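Local coordinates for enoyl-CoA hydratase (Mycobacterium thermoresistibile, PDB 3T3W), which probably catalyses the reversible addition of water to the double bond of 2-enoyl-CoA thioesters, as a member of the crotonase family in lipid metabolism, at the interface of chains A and B. Coordinates in Å, arbitrary orientation; residue numbers count along the deposited sequence, not the author numbering. Chains: chain A/B, Enoyl-CoA hydratase.

The interface of chains A and B. Residues chain A 229, 231-232, 235-236, 239; chain B 165, 168-169, 173, 176-177, 180, 248.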
# COMPACT_ATOMS: atom_id res chain seq x y z
N LYS A 229 0.28 -8.53 19.66
CA LYS A 229 0.21 -7.12 19.44
C LYS A 229 0.84 -6.73 18.12
O LYS A 229 0.26 -5.93 17.36
CB LYS A 229 0.91 -6.38 20.59
CG LYS A 229 0.85 -4.87 20.45
CD LYS A 229 1.39 -4.18 21.70
CE LYS A 229 1.36 -2.67 21.55
NZ LYS A 229 1.14 -1.98 22.88
N ALA A 231 1.28 -8.64 15.45
CA ALA A 231 0.46 -9.20 14.35
C ALA A 231 -0.62 -8.18 13.92
O ALA A 231 -0.78 -7.86 12.72
CB ALA A 231 -0.17 -10.54 14.77
N VAL A 232 -1.29 -7.61 14.90
CA VAL A 232 -2.33 -6.63 14.62
C VAL A 232 -1.75 -5.28 14.20
O VAL A 232 -2.18 -4.71 13.16
CB VAL A 232 -3.27 -6.49 15.81
CG1 VAL A 232 -4.30 -5.39 15.57
CG2 VAL A 232 -3.97 -7.85 16.10
N THR A 235 -0.27 -5.51 10.72
CA THR A 235 -1.35 -5.50 9.73
C THR A 235 -1.83 -4.06 9.45
O THR A 235 -2.00 -3.67 8.30
CB THR A 235 -2.51 -6.37 10.17
OG1 THR A 235 -2.05 -7.74 10.19
CG2 THR A 235 -3.68 -6.23 9.20
N LEU A 236 -2.04 -3.29 10.52
CA LEU A 236 -2.43 -1.88 10.40
C LEU A 236 -1.40 -1.07 9.61
O LEU A 236 -1.74 -0.30 8.70
CB LEU A 236 -2.67 -1.29 11.80
CG LEU A 236 -3.96 -1.65 12.48
CD1 LEU A 236 -3.99 -1.16 13.92
CD2 LEU A 236 -5.14 -1.03 11.76
N GLN A 239 -1.57 -1.89 6.00
CA GLN A 239 -2.78 -1.22 5.51
C GLN A 239 -2.56 0.27 5.26
O GLN A 239 -3.41 0.91 4.67
CB GLN A 239 -3.95 -1.39 6.50
CG GLN A 239 -4.57 -2.78 6.56
CD GLN A 239 -5.67 -2.88 7.61
OE1 GLN A 239 -5.88 -1.96 8.38
NE2 GLN A 239 -6.35 -4.01 7.68
N HIS B 165 -3.50 -14.65 9.40
CA HIS B 165 -4.01 -13.59 10.26
C HIS B 165 -5.20 -12.85 9.62
O HIS B 165 -5.06 -11.71 9.12
CB HIS B 165 -2.93 -12.61 10.62
CG HIS B 165 -3.36 -11.63 11.69
ND1 HIS B 165 -3.26 -11.91 13.01
CD2 HIS B 165 -3.97 -10.39 11.61
CE1 HIS B 165 -3.74 -10.87 13.74
NE2 HIS B 165 -4.21 -9.96 12.89
N THR B 168 -7.45 -9.16 12.33
CA THR B 168 -7.59 -7.72 12.25
C THR B 168 -8.61 -7.32 11.17
O THR B 168 -9.40 -6.38 11.38
CB THR B 168 -6.22 -7.08 11.97
OG1 THR B 168 -5.35 -7.42 13.06
CG2 THR B 168 -6.28 -5.53 11.79
N TRP B 169 -8.58 -8.03 10.05
CA TRP B 169 -9.51 -7.80 8.91
C TRP B 169 -10.94 -8.11 9.23
O TRP B 169 -11.84 -7.39 8.78
CB TRP B 169 -9.12 -8.61 7.71
CG TRP B 169 -7.71 -8.29 7.28
CD1 TRP B 169 -6.56 -8.91 7.68
CD2 TRP B 169 -7.30 -7.28 6.33
NE1 TRP B 169 -5.47 -8.33 7.07
CE2 TRP B 169 -5.86 -7.33 6.27
CE3 TRP B 169 -7.98 -6.35 5.53
CZ2 TRP B 169 -5.13 -6.50 5.42
CZ3 TRP B 169 -7.24 -5.52 4.71
CH2 TRP B 169 -5.84 -5.58 4.67
N PRO B 173 -9.00 -4.19 14.78
CA PRO B 173 -7.78 -4.42 15.54
C PRO B 173 -7.99 -4.53 17.04
O PRO B 173 -7.32 -5.35 17.69
CB PRO B 173 -6.91 -3.22 15.22
CG PRO B 173 -7.85 -2.17 14.67
CD PRO B 173 -8.91 -2.97 13.96
N ALA B 176 -9.54 -7.98 17.82
CA ALA B 176 -8.49 -8.96 17.54
C ALA B 176 -7.48 -9.04 18.71
O ALA B 176 -7.18 -10.13 19.21
CB ALA B 176 -7.75 -8.61 16.23
N LYS B 177 -6.93 -7.90 19.13
CA LYS B 177 -6.02 -7.89 20.27
C LYS B 177 -6.65 -8.45 21.54
O LYS B 177 -6.03 -9.26 22.26
CB LYS B 177 -5.45 -6.51 20.54
CG LYS B 177 -4.51 -6.05 19.44
CD LYS B 177 -4.02 -4.64 19.77
CE LYS B 177 -3.20 -4.01 18.70
NZ LYS B 177 -2.96 -2.56 19.03
N LEU B 180 -6.97 -12.27 21.30
CA LEU B 180 -5.67 -12.91 21.32
C LEU B 180 -5.04 -12.84 22.71
O LEU B 180 -4.46 -13.83 23.19
CB LEU B 180 -4.71 -12.32 20.28
CG LEU B 180 -5.09 -12.67 18.84
CD1 LEU B 180 -4.24 -11.84 17.86
CD2 LEU B 180 -4.89 -14.20 18.67
N VAL B 248 2.44 -11.43 8.76
CA VAL B 248 2.07 -12.07 10.01
C VAL B 248 2.50 -13.53 10.05
O VAL B 248 2.82 -14.03 11.15
CB VAL B 248 0.60 -11.86 10.39
CG1 VAL B 248 0.29 -12.45 11.79
CG2 VAL B 248 0.27 -10.37 10.35
O HOH W 1 -3.14 -9.71 8.25
O HOH W 2 -8.91 -4.22 9.38
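This patch belongs to a subunit interface of a crotonase-family protein, in the deposited assembly of six copies, which matches the hexamers common among crotonases and is plausibly the biological one: helix 222-238 of chain A lies against helices 167-171 and 173-182 of chain B, with B:Val248 of helix 241-263 also touching it. A:Val232 is the apolar centre. Its side chain crosses B:Pro173 at about a right angle, CG1, anti to the backbone N (chi1 176°), packing tightly at 3.4 Å from B:Pro173 CB. The extended chain of B:Lys177 passes obliquely over the same valine, its CE 3.6 Å from CG1, while the other branch, CG2, turns to B:Ala176 and the B:His165 ring. Beyond it A:Leu236 lays CD1 on B:Pro173.

The B:Thr168 hydroxyl sits against both valine methyls, yet OG1 hydrogen-bonds within its own chain, to B:His165 NE2 at 2.8 Å, a bond (161° at H) that would help hold the imidazole and the hydroxyl in place. A:Thr235 meets B:Thr168 tip to tip, methyl to methyl. The A:Thr235 chi1 of -66° sends its OG1 back to A:Ala231 O, one turn earlier, at 2.8 Å and in the carbonyl plane, leaving CG2 to face B:Trp169.

Polar links between the chains run through water. Water 1 lies in plane at the indole edge, 2.9 Å from B:Trp169 NE1, and also binds A:Thr235 OG1 and B:His165 O. The extended A:Gln239 chain comes over a face of this indole, CG and NE2 both touching the benzo rim at CH2, the amide turned steeply to the ring with NE2 3.3 Å above its plane; water 2 joins this nitrogen to B:Thr168 O. A:Ala231 CB touches both B:Val248 CG1, at 3.6 Å, and B:His165 CE1, while B:Val248 CG2 lies beside the A:Thr235 hydroxyl.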